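Local coordinates for trans-isoprenyl diphosphate synthase (Caulobacter crescentus, PDB 3OYR) that catalyses head-to-tail chain elongation of allylic diphosphates with isopentenyl diphosphate, probably supplying all-trans-octaprenyl diphosphate for the side chains of isoprenoid quinones, at the dimethylallyl diphosphate site. Numbering follows the deposited sequence.

The dimethylallyl diphosphate site. Residues 65-66, 69, 98, 101-102, 105, 109, 114-115, 191-192, 228-229, 232-233, 246, 256. With DMA (dimethylallyl diphosphate), chain B; DMA (dimethylallyl diphosphate), chain C; CA (calcium ion), chain D; CA (calcium ion), chain E.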
ATOM      1  N   GLY A  65       2.523  -8.701 -18.631  1.00 38.00           N
ATOM      2  CA  GLY A  65       2.159  -7.320 -18.365  1.00 34.99           C
ATOM      3  C   GLY A  65       2.841  -6.446 -19.383  1.00 32.78           C
ATOM      4  O   GLY A  65       3.984  -6.688 -19.742  1.00 32.91           O
ATOM      5  N   LYS A  66       2.142  -5.417 -19.840  1.00 36.10           N
ATOM      6  CA  LYS A  66       2.619  -4.609 -20.961  1.00 32.24           C
ATOM      7  C   LYS A  66       3.668  -3.586 -20.567  1.00 30.90           C
ATOM      8  O   LYS A  66       4.314  -3.016 -21.438  1.00 29.60           O
ATOM      9  CB  LYS A  66       1.444  -3.923 -21.665  1.00 36.02           C
ATOM     10  CG  LYS A  66       0.424  -4.885 -22.251  1.00 22.59           C
ATOM     11  CD  LYS A  66      -0.787  -4.116 -22.821  1.00 26.69           C
ATOM     12  CE  LYS A  66      -1.598  -3.377 -21.725  1.00 25.49           C
ATOM     13  NZ  LYS A  66      -2.326  -4.374 -20.863  1.00 26.46           N
ATOM     14  N   ARG A  69       3.249   1.608 -17.969  1.00 27.11           N
ATOM     15  CA  ARG A  69       3.557   2.631 -16.990  1.00 32.41           C
ATOM     16  C   ARG A  69       5.044   2.970 -16.856  1.00 26.92           C
ATOM     17  O   ARG A  69       5.382   4.159 -17.024  1.00 30.56           O
ATOM     18  CB  ARG A  69       2.850   2.371 -15.670  1.00 26.87           C
ATOM     19  CG  ARG A  69       1.357   2.582 -15.757  1.00 24.98           C
ATOM     20  CD  ARG A  69       0.711   1.699 -14.735  1.00 30.12           C
ATOM     21  NE  ARG A  69      -0.730   1.597 -14.887  1.00 33.08           N
ATOM     22  CZ  ARG A  69      -1.337   0.683 -15.627  1.00 27.39           C
ATOM     23  NH1 ARG A  69      -0.626  -0.210 -16.327  1.00 29.14           N
ATOM     24  NH2 ARG A  69      -2.654   0.679 -15.679  1.00 24.09           N
ATOM     25  N   HIS A  98       1.897  -0.113  -9.452  1.00 26.21           N
ATOM     26  CA  HIS A  98       0.910  -0.775 -10.294  1.00 27.28           C
ATOM     27  C   HIS A  98       0.674  -2.238  -9.852  1.00 24.02           C
ATOM     28  O   HIS A  98      -0.474  -2.655  -9.652  1.00 28.77           O
ATOM     29  CB  HIS A  98       1.332  -0.662 -11.762  1.00 25.43           C
ATOM     30  CG  HIS A  98       0.525  -1.503 -12.705  1.00 25.15           C
ATOM     31  ND1 HIS A  98      -0.836  -1.354 -12.859  1.00 26.04           N
ATOM     32  CD2 HIS A  98       0.900  -2.460 -13.588  1.00 31.76           C
ATOM     33  CE1 HIS A  98      -1.272  -2.208 -13.771  1.00 33.52           C
ATOM     34  NE2 HIS A  98      -0.239  -2.890 -14.229  1.00 31.77           N
ATOM     35  N   THR A 101      -1.266  -2.501  -6.647  1.00 21.60           N
ATOM     36  CA  THR A 101      -2.685  -2.164  -6.805  1.00 27.92           C
ATOM     37  C   THR A 101      -3.436  -3.327  -7.442  1.00 24.29           C
ATOM     38  O   THR A 101      -4.591  -3.548  -7.118  1.00 25.90           O
ATOM     39  CB  THR A 101      -2.938  -0.925  -7.693  1.00 29.55           C
ATOM     40  OG1 THR A 101      -2.554  -1.220  -9.040  1.00 38.07           O
ATOM     41  CG2 THR A 101      -2.189   0.300  -7.172  1.00 25.94           C
ATOM     42  N   LEU A 102      -2.773  -4.052  -8.343  1.00 27.98           N
ATOM     43  CA  LEU A 102      -3.327  -5.300  -8.895  1.00 29.95           C
ATOM     44  C   LEU A 102      -3.637  -6.351  -7.839  1.00 32.80           C
ATOM     45  O   LEU A 102      -4.733  -6.927  -7.838  1.00 31.54           O
ATOM     46  CB  LEU A 102      -2.412  -5.904  -9.960  1.00 29.74           C
ATOM     47  CG  LEU A 102      -2.135  -5.039 -11.187  1.00 30.17           C
ATOM     48  CD1 LEU A 102      -1.232  -5.792 -12.144  1.00 34.03           C
ATOM     49  CD2 LEU A 102      -3.436  -4.586 -11.898  1.00 29.37           C
ATOM     50  N   ASP A 105      -6.491  -4.983  -5.795  1.00 30.88           N
ATOM     51  CA  ASP A 105      -7.731  -4.848  -6.534  1.00 30.75           C
ATOM     52  C   ASP A 105      -8.323  -6.224  -6.854  1.00 33.80           C
ATOM     53  O   ASP A 105      -9.531  -6.409  -6.735  1.00 35.94           O
ATOM     54  CB  ASP A 105      -7.519  -4.011  -7.791  1.00 32.32           C
ATOM     55  CG  ASP A 105      -8.781  -3.877  -8.632  1.00 43.76           C
ATOM     56  OD1 ASP A 105      -9.675  -3.080  -8.288  1.00 37.66           O
ATOM     57  OD2 ASP A 105      -8.877  -4.577  -9.661  1.00 37.62           O
ATOM     58  N   ASP A 109     -12.041  -7.256  -5.718  1.00 38.79           N
ATOM     59  CA  ASP A 109     -13.022  -7.628  -6.728  1.00 42.13           C
ATOM     60  C   ASP A 109     -13.371  -9.126  -6.752  1.00 48.28           C
ATOM     61  O   ASP A 109     -14.385  -9.522  -7.332  1.00 48.88           O
ATOM     62  CB  ASP A 109     -12.516  -7.206  -8.098  1.00 39.75           C
ATOM     63  CG  ASP A 109     -12.705  -5.740  -8.361  1.00 44.06           C
ATOM     64  OD1 ASP A 109     -12.132  -5.249  -9.365  1.00 49.88           O
ATOM     65  OD2 ASP A 109     -13.411  -5.073  -7.577  1.00 47.70           O
ATOM     66  N   ARG A 114      -5.443 -13.375 -13.640  1.00 27.30           N
ATOM     67  CA  ARG A 114      -4.662 -12.169 -13.857  1.00 33.38           C
ATOM     68  C   ARG A 114      -3.420 -12.530 -14.639  1.00 31.53           C
ATOM     69  O   ARG A 114      -2.636 -13.392 -14.205  1.00 32.64           O
ATOM     70  CB  ARG A 114      -4.280 -11.503 -12.521  1.00 33.01           C
ATOM     71  CG  ARG A 114      -3.243 -10.373 -12.683  1.00 31.75           C
ATOM     72  CD  ARG A 114      -3.822  -9.137 -13.352  1.00 30.31           C
ATOM     73  NE  ARG A 114      -4.840  -8.531 -12.505  1.00 22.25           N
ATOM     74  CZ  ARG A 114      -5.642  -7.529 -12.864  1.00 26.02           C
ATOM     75  NH1 ARG A 114      -5.547  -6.975 -14.073  1.00 32.67           N
ATOM     76  NH2 ARG A 114      -6.528  -7.072 -11.987  1.00 26.73           N
ATOM     77  N   ARG A 115      -3.261 -11.880 -15.795  1.00 31.19           N
ATOM     78  CA  ARG A 115      -2.126 -12.097 -16.696  1.00 35.34           C
ATOM     79  C   ARG A 115      -1.973 -13.576 -17.103  1.00 38.90           C
ATOM     80  O   ARG A 115      -0.852 -14.079 -17.274  1.00 35.69           O
ATOM     81  CB  ARG A 115      -0.817 -11.537 -16.102  1.00 35.56           C
ATOM     82  CG  ARG A 115      -0.779 -10.016 -15.944  1.00 32.00           C
ATOM     83  CD  ARG A 115       0.519  -9.564 -15.246  1.00 33.25           C
ATOM     84  NE  ARG A 115       0.645  -8.094 -15.187  1.00 31.36           N
ATOM     85  CZ  ARG A 115       1.532  -7.431 -14.447  1.00 31.50           C
ATOM     86  NH1 ARG A 115       1.551  -6.095 -14.484  1.00 25.15           N
ATOM     87  NH2 ARG A 115       2.398  -8.086 -13.660  1.00 26.71           N
ATOM     88  N   LYS A 191      -8.659   6.178 -10.237  1.00 29.07           N
ATOM     89  CA  LYS A 191      -8.171   4.835 -10.030  1.00 32.34           C
ATOM     90  C   LYS A 191      -7.220   4.371 -11.129  1.00 35.14           C
ATOM     91  O   LYS A 191      -6.418   3.476 -10.884  1.00 32.55           O
ATOM     92  CB  LYS A 191      -9.332   3.857  -9.878  1.00 28.24           C
ATOM     93  CG  LYS A 191      -9.852   3.322 -11.198  1.00 32.80           C
ATOM     94  CD  LYS A 191     -10.736   2.116 -10.982  1.00 32.70           C
ATOM     95  CE  LYS A 191     -11.399   1.734 -12.298  1.00 39.96           C
ATOM     96  NZ  LYS A 191     -12.235   0.497 -12.132  1.00 34.85           N
ATOM     97  N   THR A 192      -7.302   4.973 -12.321  1.00 32.66           N
ATOM     98  CA  THR A 192      -6.485   4.507 -13.446  1.00 31.84           C
ATOM     99  C   THR A 192      -5.673   5.593 -14.119  1.00 32.24           C
ATOM    100  O   THR A 192      -4.480   5.419 -14.341  1.00 31.03           O
ATOM    101  CB  THR A 192      -7.334   3.763 -14.489  1.00 33.15           C
ATOM    102  OG1 THR A 192      -7.961   2.628 -13.864  1.00 40.82           O
ATOM    103  CG2 THR A 192      -6.468   3.289 -15.665  1.00 36.67           C
ATOM    104  N   PHE A 228      -7.361   4.657 -21.971  1.00 31.61           N
ATOM    105  CA  PHE A 228      -6.937   3.314 -21.594  1.00 30.15           C
ATOM    106  C   PHE A 228      -8.024   2.598 -20.809  1.00 27.95           C
ATOM    107  O   PHE A 228      -8.386   1.463 -21.135  1.00 30.02           O
ATOM    108  CB  PHE A 228      -5.625   3.368 -20.772  1.00 38.63           C
ATOM    109  CG  PHE A 228      -5.016   2.015 -20.504  1.00 36.45           C
ATOM    110  CD1 PHE A 228      -4.176   1.419 -21.449  1.00 28.61           C
ATOM    111  CD2 PHE A 228      -5.287   1.327 -19.309  1.00 32.28           C
ATOM    112  CE1 PHE A 228      -3.623   0.144 -21.208  1.00 36.13           C
ATOM    113  CE2 PHE A 228      -4.720   0.055 -19.054  1.00 25.80           C
ATOM    114  CZ  PHE A 228      -3.898  -0.537 -20.004  1.00 30.55           C
ATOM    115  N   GLN A 229      -8.552   3.268 -19.784  1.00 27.16           N
ATOM    116  CA  GLN A 229      -9.544   2.649 -18.908  1.00 29.31           C
ATOM    117  C   GLN A 229     -10.902   2.442 -19.589  1.00 31.11           C
ATOM    118  O   GLN A 229     -11.555   1.405 -19.388  1.00 32.49           O
ATOM    119  CB  GLN A 229      -9.699   3.457 -17.634  1.00 30.88           C
ATOM    120  CG  GLN A 229     -10.551   2.757 -16.595  1.00 25.07           C
ATOM    121  CD  GLN A 229     -10.013   1.389 -16.203  1.00 38.74           C
ATOM    122  OE1 GLN A 229      -8.829   1.227 -15.934  1.00 39.33           O
ATOM    123  NE2 GLN A 229     -10.884   0.404 -16.172  1.00 29.65           N
ATOM    124  N   ASP A 232     -10.409  -0.511 -21.599  1.00 30.72           N
ATOM    125  CA  ASP A 232     -10.418  -1.648 -20.679  1.00 29.82           C
ATOM    126  C   ASP A 232     -11.831  -2.038 -20.269  1.00 32.49           C
ATOM    127  O   ASP A 232     -12.168  -3.227 -20.228  1.00 35.52           O
ATOM    128  CB  ASP A 232      -9.587  -1.367 -19.422  1.00 30.07           C
ATOM    129  CG  ASP A 232      -9.474  -2.580 -18.532  1.00 39.26           C
ATOM    130  OD1 ASP A 232     -10.284  -2.704 -17.568  1.00 33.59           O
ATOM    131  OD2 ASP A 232      -8.610  -3.439 -18.827  1.00 37.71           O
ATOM    132  N   ASP A 233     -12.657  -1.037 -19.961  1.00 34.41           N
ATOM    133  CA  ASP A 233     -14.051  -1.274 -19.613  1.00 34.57           C
ATOM    134  C   ASP A 233     -14.847  -1.892 -20.776  1.00 38.05           C
ATOM    135  O   ASP A 233     -15.648  -2.800 -20.558  1.00 36.81           O
ATOM    136  CB  ASP A 233     -14.704   0.008 -19.086  1.00 31.09           C
ATOM    137  CG  ASP A 233     -14.221   0.371 -17.671  1.00 42.12           C
ATOM    138  OD1 ASP A 233     -13.470  -0.413 -17.045  1.00 38.15           O
ATOM    139  OD2 ASP A 233     -14.599   1.445 -17.172  1.00 47.70           O
ATOM    140  N   LYS A 246      -7.386 -12.151 -18.277  1.00 35.71           N
ATOM    141  CA  LYS A 246      -8.276 -12.043 -17.134  1.00 37.09           C
ATOM    142  C   LYS A 246      -9.682 -12.331 -17.656  1.00 37.21           C
ATOM    143  O   LYS A 246      -9.924 -12.210 -18.849  1.00 34.48           O
ATOM    144  CB  LYS A 246      -8.173 -10.641 -16.505  1.00 35.42           C
ATOM    145  CG  LYS A 246      -8.459  -9.490 -17.467  1.00 37.65           C
ATOM    146  CD  LYS A 246      -7.966  -8.137 -16.920  1.00 31.89           C
ATOM    147  CE  LYS A 246      -8.575  -6.991 -17.679  1.00 32.98           C
ATOM    148  NZ  LYS A 246      -7.766  -5.728 -17.542  1.00 27.81           N
ATOM    149  N   LYS A 256     -20.736  -4.421 -11.000  1.00 49.46           N
ATOM    150  CA  LYS A 256     -20.041  -3.156 -11.142  1.00 46.30           C
ATOM    151  C   LYS A 256     -20.465  -2.434 -12.420  1.00 46.63           C
ATOM    152  O   LYS A 256     -20.217  -2.905 -13.531  1.00 51.92           O
ATOM    153  CB  LYS A 256     -18.526  -3.395 -11.116  1.00 49.31           C
ATOM    154  CG  LYS A 256     -17.681  -2.134 -11.052  1.00 44.01           C
ATOM    155  CD  LYS A 256     -16.467  -2.342 -10.162  1.00 54.51           C
ATOM    156  CE  LYS A 256     -15.301  -2.953 -10.893  1.00 49.45           C
ATOM    157  NZ  LYS A 256     -14.216  -3.286  -9.938  1.00 44.80           N
TER
HETATM  158  C1  DMA B 336      -4.634  -3.443 -15.445  1.00 34.07           C
HETATM  159  O1  DMA B 336      -3.558  -2.769 -16.112  1.00 31.76           O
HETATM  160  C2  DMA B 336      -5.053  -2.261 -14.645  1.00 40.81           C
HETATM  161  C3  DMA B 336      -6.016  -1.430 -15.053  1.00 44.64           C
HETATM  162  C4  DMA B 336      -6.851  -1.683 -16.281  1.00 35.88           C
HETATM  163  C5  DMA B 336      -6.265  -0.223 -14.204  1.00 37.87           C
HETATM  164  PA  DMA B 336      -2.862  -3.204 -17.490  1.00 35.52           P
HETATM  165  O1A DMA B 336      -1.800  -2.203 -17.900  1.00 24.76           O
HETATM  166  O2A DMA B 336      -3.942  -3.471 -18.501  1.00 32.14           O
HETATM  167  O3A DMA B 336      -2.222  -4.593 -16.950  1.00 29.24           O
HETATM  168  PB  DMA B 336      -0.782  -5.268 -17.281  1.00 31.19           P
HETATM  169  O1B DMA B 336       0.228  -4.554 -16.404  1.00 35.06           O
HETATM  170  O2B DMA B 336      -1.126  -6.658 -16.790  1.00 34.15           O
HETATM  171  O3B DMA B 336      -0.497  -5.142 -18.754  1.00 33.39           O
HETATM  172  C1  DMA C 339      -8.914  -0.846 -11.719  1.00 47.45           C
HETATM  173  O1  DMA C 339      -9.467  -1.264 -12.961  1.00 40.17           O
HETATM  174  C2  DMA C 339      -7.776  -1.699 -11.252  1.00 55.47           C
HETATM  175  C3  DMA C 339      -6.670  -1.186 -10.702  1.00 44.33           C
HETATM  176  C4  DMA C 339      -6.444   0.278 -10.490  1.00 45.48           C
HETATM  177  C5  DMA C 339      -5.611  -2.149 -10.277  1.00 32.94           C
HETATM  178  PA  DMA C 339     -10.193  -2.695 -13.249  1.00 32.43           P
HETATM  179  O1A DMA C 339     -11.067  -2.416 -14.434  1.00 32.48           O
HETATM  180  O2A DMA C 339     -10.766  -3.324 -12.008  1.00 42.31           O
HETATM  181  O3A DMA C 339      -8.891  -3.517 -13.743  1.00 35.46           O
HETATM  182  PB  DMA C 339      -8.828  -5.092 -14.105  1.00 37.98           P
HETATM  183  O1B DMA C 339      -7.414  -5.126 -14.622  1.00 33.11           O
HETATM  184  O2B DMA C 339      -9.916  -5.321 -15.127  1.00 37.21           O
HETATM  185  O3B DMA C 339      -9.091  -5.863 -12.831  1.00 33.63           O
HETATM  186 CA    CA D 337     -10.482  -5.394 -11.068  1.00 33.20          CA
HETATM  187 CA    CA E 338     -11.404  -4.055 -16.142  1.00 39.99          CA
HETATM  188  O   HOH W   1     -12.337  -6.455 -12.374  1.00 31.16           O
HETATM  189  O   HOH W   2      -9.960  -7.554 -10.388  1.00 27.97           O
HETATM  190  O   HOH W   3     -13.363  -2.895 -16.689  1.00 40.34           O
HETATM  191  O   HOH W   4     -11.612  -5.569 -17.977  1.00 35.39           O
HETATM  192  O   HOH W   5     -12.742  -5.672 -14.953  1.00 35.07           O
HETATM  193  O   HOH W   6      -3.542  -7.294 -16.356  1.00 23.88           O
HETATM  194  O   HOH W   7      -5.092  -5.862 -18.221  1.00 32.29           O
HETATM  195  O   HOH W   8      -6.202  -2.816 -19.749  1.00 37.07           O
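Two dimethylallyl diphosphates lie in the active site of this trans-prenyltransferase, DMA (chain C) in the metal-bound allylic site, DMA (chain B) in a metal-free pocket that in this family receives isopentenyl diphosphate. Leu102 separates the arginines serving them: its CD2 sits over the centre of the Arg114 guanidinium while CD1 rests toward the rim of one face of the Arg115 guanidinium. Arg115, extended, meets the DMA (chain B) beta-phosphate side-on, NE pointing at DMA (chain B) O2B (2.8 Å; nearly straight, 177° at the hydrogen) and NH1 reaching O1B, both within the guanidinium plane. His98 NE2 shares O1B from its own ring plane, and Arg69 crosses the ring face opposite Leu102, its NH1 held edge-on to O1A of the alpha-phosphate. Lys66 curls (chi3 -65°, chi4 -70°) so that NZ joins its backbone N on O3B and also bonds O2A, linking the two phosphates. An alanine in place of Arg115 would probably loosen the beta-phosphate, losing the paired N-H grip and the guanidinium face on which Leu102 CD1 rests. Arg114, bent at chi2 and chi3, turns end-on to the DMA (chain C) beta-phosphate, NH1 to O1B and NH2 to O3B. Asp105 OD2 and Asp109 OD1, from the first aspartate-rich motif (DDxxD), on helix 87-109, bind one near-octahedral calcium with DMA (chain C) O2A and O3B; Asp232 OD1, from the second, on helix 211-238, binds the other with O1A and O2B, so each ion takes one alpha- and one beta-phosphate oxygen, plus waters. Lys246 NZ takes the syn lone pair of Asp232 OD2 at 2.8 Å. Lys246 NZ also donates to DMA (chain C) O1B at 3.0 Å.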